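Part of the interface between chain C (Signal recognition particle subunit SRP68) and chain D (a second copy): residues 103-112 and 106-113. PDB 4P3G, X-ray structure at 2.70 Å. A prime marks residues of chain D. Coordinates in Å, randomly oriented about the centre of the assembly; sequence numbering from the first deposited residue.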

# COMPACT_ATOMS: atom_id res chain seq x y z
N GLY C 103 -9.83 -19.61 -20.43
CA GLY C 103 -9.88 -18.80 -19.23
C GLY C 103 -10.30 -19.53 -17.97
O GLY C 103 -9.95 -19.14 -16.86
N ARG C 104 -11.12 -20.56 -18.12
CA ARG C 104 -11.52 -21.36 -16.98
C ARG C 104 -10.32 -22.14 -16.46
O ARG C 104 -10.16 -22.35 -15.25
N THR C 105 -9.52 -22.64 -17.40
CA THR C 105 -8.30 -23.38 -17.09
C THR C 105 -7.23 -22.48 -16.47
O THR C 105 -6.58 -22.87 -15.49
N ARG C 106 -7.08 -21.27 -17.02
CA ARG C 106 -6.13 -20.29 -16.48
C ARG C 106 -6.55 -19.95 -15.07
O ARG C 106 -5.72 -19.80 -14.19
N SER C 107 -7.86 -19.84 -14.87
CA SER C 107 -8.37 -19.50 -13.55
C SER C 107 -8.01 -20.59 -12.58
O SER C 107 -7.66 -20.32 -11.43
N HIS C 108 -8.08 -21.84 -13.03
CA HIS C 108 -7.85 -22.95 -12.12
C HIS C 108 -6.37 -22.97 -11.74
O HIS C 108 -6.03 -23.21 -10.58
N ILE C 109 -5.50 -22.69 -12.70
CA ILE C 109 -4.07 -22.65 -12.45
C ILE C 109 -3.79 -21.61 -11.37
O ILE C 109 -3.05 -21.86 -10.43
N VAL C 110 -4.43 -20.46 -11.51
CA VAL C 110 -4.26 -19.35 -10.59
C VAL C 110 -4.82 -19.67 -9.20
O VAL C 110 -4.18 -19.36 -8.20
N SER C 111 -5.98 -20.32 -9.13
CA SER C 111 -6.58 -20.71 -7.84
C SER C 111 -5.63 -21.52 -6.98
O SER C 111 -5.57 -21.36 -5.76
N ARG C 112 -4.96 -22.47 -7.62
CA ARG C 112 -4.04 -23.36 -6.91
C ARG C 112 -2.73 -22.74 -6.48
O ARG C 112 -2.23 -23.07 -5.41
N ARG D 106 -15.14 -23.03 -2.40
CA ARG D 106 -15.02 -21.61 -2.13
C ARG D 106 -14.18 -20.99 -3.23
O ARG D 106 -14.46 -19.90 -3.74
N SER D 107 -13.16 -21.75 -3.63
CA SER D 107 -12.23 -21.33 -4.66
C SER D 107 -12.93 -21.10 -6.00
O SER D 107 -12.64 -20.15 -6.71
N HIS D 108 -13.86 -21.99 -6.33
CA HIS D 108 -14.57 -21.90 -7.60
C HIS D 108 -15.55 -20.75 -7.66
O HIS D 108 -15.75 -20.12 -8.70
N ILE D 109 -16.20 -20.50 -6.53
CA ILE D 109 -17.12 -19.39 -6.40
C ILE D 109 -16.38 -18.09 -6.67
O ILE D 109 -16.86 -17.23 -7.41
N VAL D 110 -15.19 -18.01 -6.09
CA VAL D 110 -14.33 -16.84 -6.18
C VAL D 110 -13.86 -16.59 -7.62
O VAL D 110 -13.84 -15.46 -8.08
N SER D 111 -13.51 -17.64 -8.34
CA SER D 111 -13.15 -17.50 -9.75
C SER D 111 -14.24 -16.82 -10.58
O SER D 111 -13.94 -15.98 -11.42
N ARG D 112 -15.51 -17.20 -10.36
CA ARG D 112 -16.59 -16.63 -11.15
C ARG D 112 -16.81 -15.17 -10.79
O ARG D 112 -16.94 -14.33 -11.67
N LEU D 113 -16.81 -14.87 -9.50
CA LEU D 113 -16.89 -13.48 -9.05
C LEU D 113 -15.71 -12.64 -9.59
O LEU D 113 -15.90 -11.47 -9.96

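The two stretches form a small, largely polar helix-helix contact in which serines from both copies of SRP68 meet at the centre and an arginine reaches out to a histidine at one side. The helix axes run at 127° to each other and approach to 10.4 Å, and the two stretches together bury 242 Å². The backbone register pairs Ser107 with Ser111′ and Ser111 with Ser107′, their CA atoms 6.4 and 6.5 Å apart, and all four serines direct CA-to-CB toward the partner helix.

The pairing is not exactly symmetric. Ser107, Ser111 and Ser111′ adopt the m rotamer, whereas Ser107′ is t. In the m rotamer the hydroxyls can turn back to their own helix: OG of Ser107 donates a very short hydrogen bond of 2.5 Å to O of Gly103, and OG of Ser111′ donates a weak one of 3.4 Å to O of Ser107′. In its t rotamer, Ser107′ brings OG to 3.3 Å from CB of Ser111. Ser111 OG lies 3.4 Å from Ser107′ OG, where a weak hydrogen bond is possible, and 3.1 Å from Ser107 O in its own helix; the geometry does not settle which acceptor takes its proton. Ser111 OG also lies 3.3 Å from Ser111′ OG, but the angle is too poor for a hydrogen bond.

Beside the serines, the CA-to-CB bond of Arg104 points sideways, and its extended ttt chain carries the guanidinium to the other helix. There NH2 of Arg104 comes within 3.0 Å of NE2 of His108′ (chi1 t), at the edge of the imidazole ring, again without hydrogen-bonding geometry. Arg112′, folded as mmm, places its NH1 4.0 Å from NH1 of Arg104, so two like charges lie close together.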

# COMPACT_ATOMS: atom_id res chain seq x y z
CB ARG C 104 -12.68 -22.26 -17.36
CG ARG C 104 -13.28 -23.01 -16.22
CD ARG C 104 -14.54 -23.62 -16.77
NE ARG C 104 -15.41 -24.24 -15.76
CZ ARG C 104 -16.24 -23.56 -14.97
NH1 ARG C 104 -16.30 -22.23 -15.01
NH2 ARG C 104 -16.99 -24.22 -14.10
CB THR C 105 -7.74 -24.07 -18.34
OG1 THR C 105 -8.66 -25.08 -18.76
CG2 THR C 105 -6.40 -24.73 -18.06
CB ARG C 106 -6.11 -19.02 -17.32
CG ARG C 106 -5.11 -17.98 -16.81
CD ARG C 106 -5.19 -16.67 -17.59
NE ARG C 106 -4.79 -16.83 -18.99
CZ ARG C 106 -3.53 -16.80 -19.41
NH1 ARG C 106 -2.54 -16.61 -18.54
NH2 ARG C 106 -3.25 -16.96 -20.70
CB SER C 107 -9.89 -19.29 -13.57
OG SER C 107 -10.29 -18.36 -14.56
CB HIS C 108 -8.27 -24.29 -12.74
CG HIS C 108 -8.50 -25.37 -11.72
ND1 HIS C 108 -8.26 -26.70 -11.98
CD2 HIS C 108 -9.01 -25.31 -10.48
CE1 HIS C 108 -8.56 -27.42 -10.91
NE2 HIS C 108 -9.03 -26.60 -9.98
CB ILE C 109 -3.28 -22.27 -13.74
CG1 ILE C 109 -3.39 -23.38 -14.78
CG2 ILE C 109 -1.82 -21.99 -13.43
CD1 ILE C 109 -2.67 -23.09 -16.06
CB VAL C 110 -4.91 -18.08 -11.16
CG1 VAL C 110 -5.10 -17.01 -10.09
CG2 VAL C 110 -4.07 -17.55 -12.32
CB SER C 111 -7.83 -21.55 -8.06
OG SER C 111 -8.88 -20.80 -8.64
CB ARG C 112 -3.84 -24.62 -7.73
CG ARG C 112 -5.03 -25.51 -7.51
CD ARG C 112 -4.92 -26.76 -8.26
NE ARG C 112 -6.00 -27.68 -7.90
CZ ARG C 112 -5.98 -28.47 -6.82
NH1 ARG C 112 -4.94 -28.45 -6.00
NH2 ARG C 112 -6.99 -29.29 -6.58
CB ARG D 106 -14.35 -21.39 -0.78
CG ARG D 106 -14.22 -19.93 -0.36
CD ARG D 106 -13.41 -19.79 0.93
NE ARG D 106 -14.05 -20.50 2.04
CZ ARG D 106 -15.05 -20.01 2.76
NH1 ARG D 106 -15.56 -18.82 2.47
NH2 ARG D 106 -15.56 -20.73 3.75
CB SER D 107 -11.12 -22.38 -4.79
OG SER D 107 -10.31 -22.15 -5.92
CB HIS D 108 -15.27 -23.21 -7.94
CG HIS D 108 -15.76 -23.27 -9.35
ND1 HIS D 108 -16.81 -24.06 -9.76
CD2 HIS D 108 -15.39 -22.55 -10.45
CE1 HIS D 108 -17.04 -23.87 -11.05
NE2 HIS D 108 -16.18 -22.95 -11.48
CB ILE D 109 -17.72 -19.36 -5.00
CG1 ILE D 109 -18.56 -20.63 -4.81
CG2 ILE D 109 -18.52 -18.11 -4.80
CD1 ILE D 109 -19.26 -20.76 -3.48
CB VAL D 110 -13.14 -17.00 -5.19
CG1 VAL D 110 -11.99 -16.01 -5.47
CG2 VAL D 110 -13.66 -16.85 -3.76
CB SER D 111 -12.83 -18.86 -10.36
OG SER D 111 -11.62 -19.37 -9.82
CB ARG D 112 -17.90 -17.43 -10.99
CG ARG D 112 -17.87 -18.83 -11.61
CD ARG D 112 -17.60 -18.79 -13.11
NE ARG D 112 -18.58 -17.98 -13.83
CZ ARG D 112 -18.65 -17.91 -15.16
NH1 ARG D 112 -17.80 -18.61 -15.91
NH2 ARG D 112 -19.58 -17.15 -15.75
CB LEU D 113 -16.92 -13.42 -7.51
CG LEU D 113 -18.20 -13.88 -6.82
CD1 LEU D 113 -18.02 -13.89 -5.34
CD2 LEU D 113 -19.32 -12.93 -7.18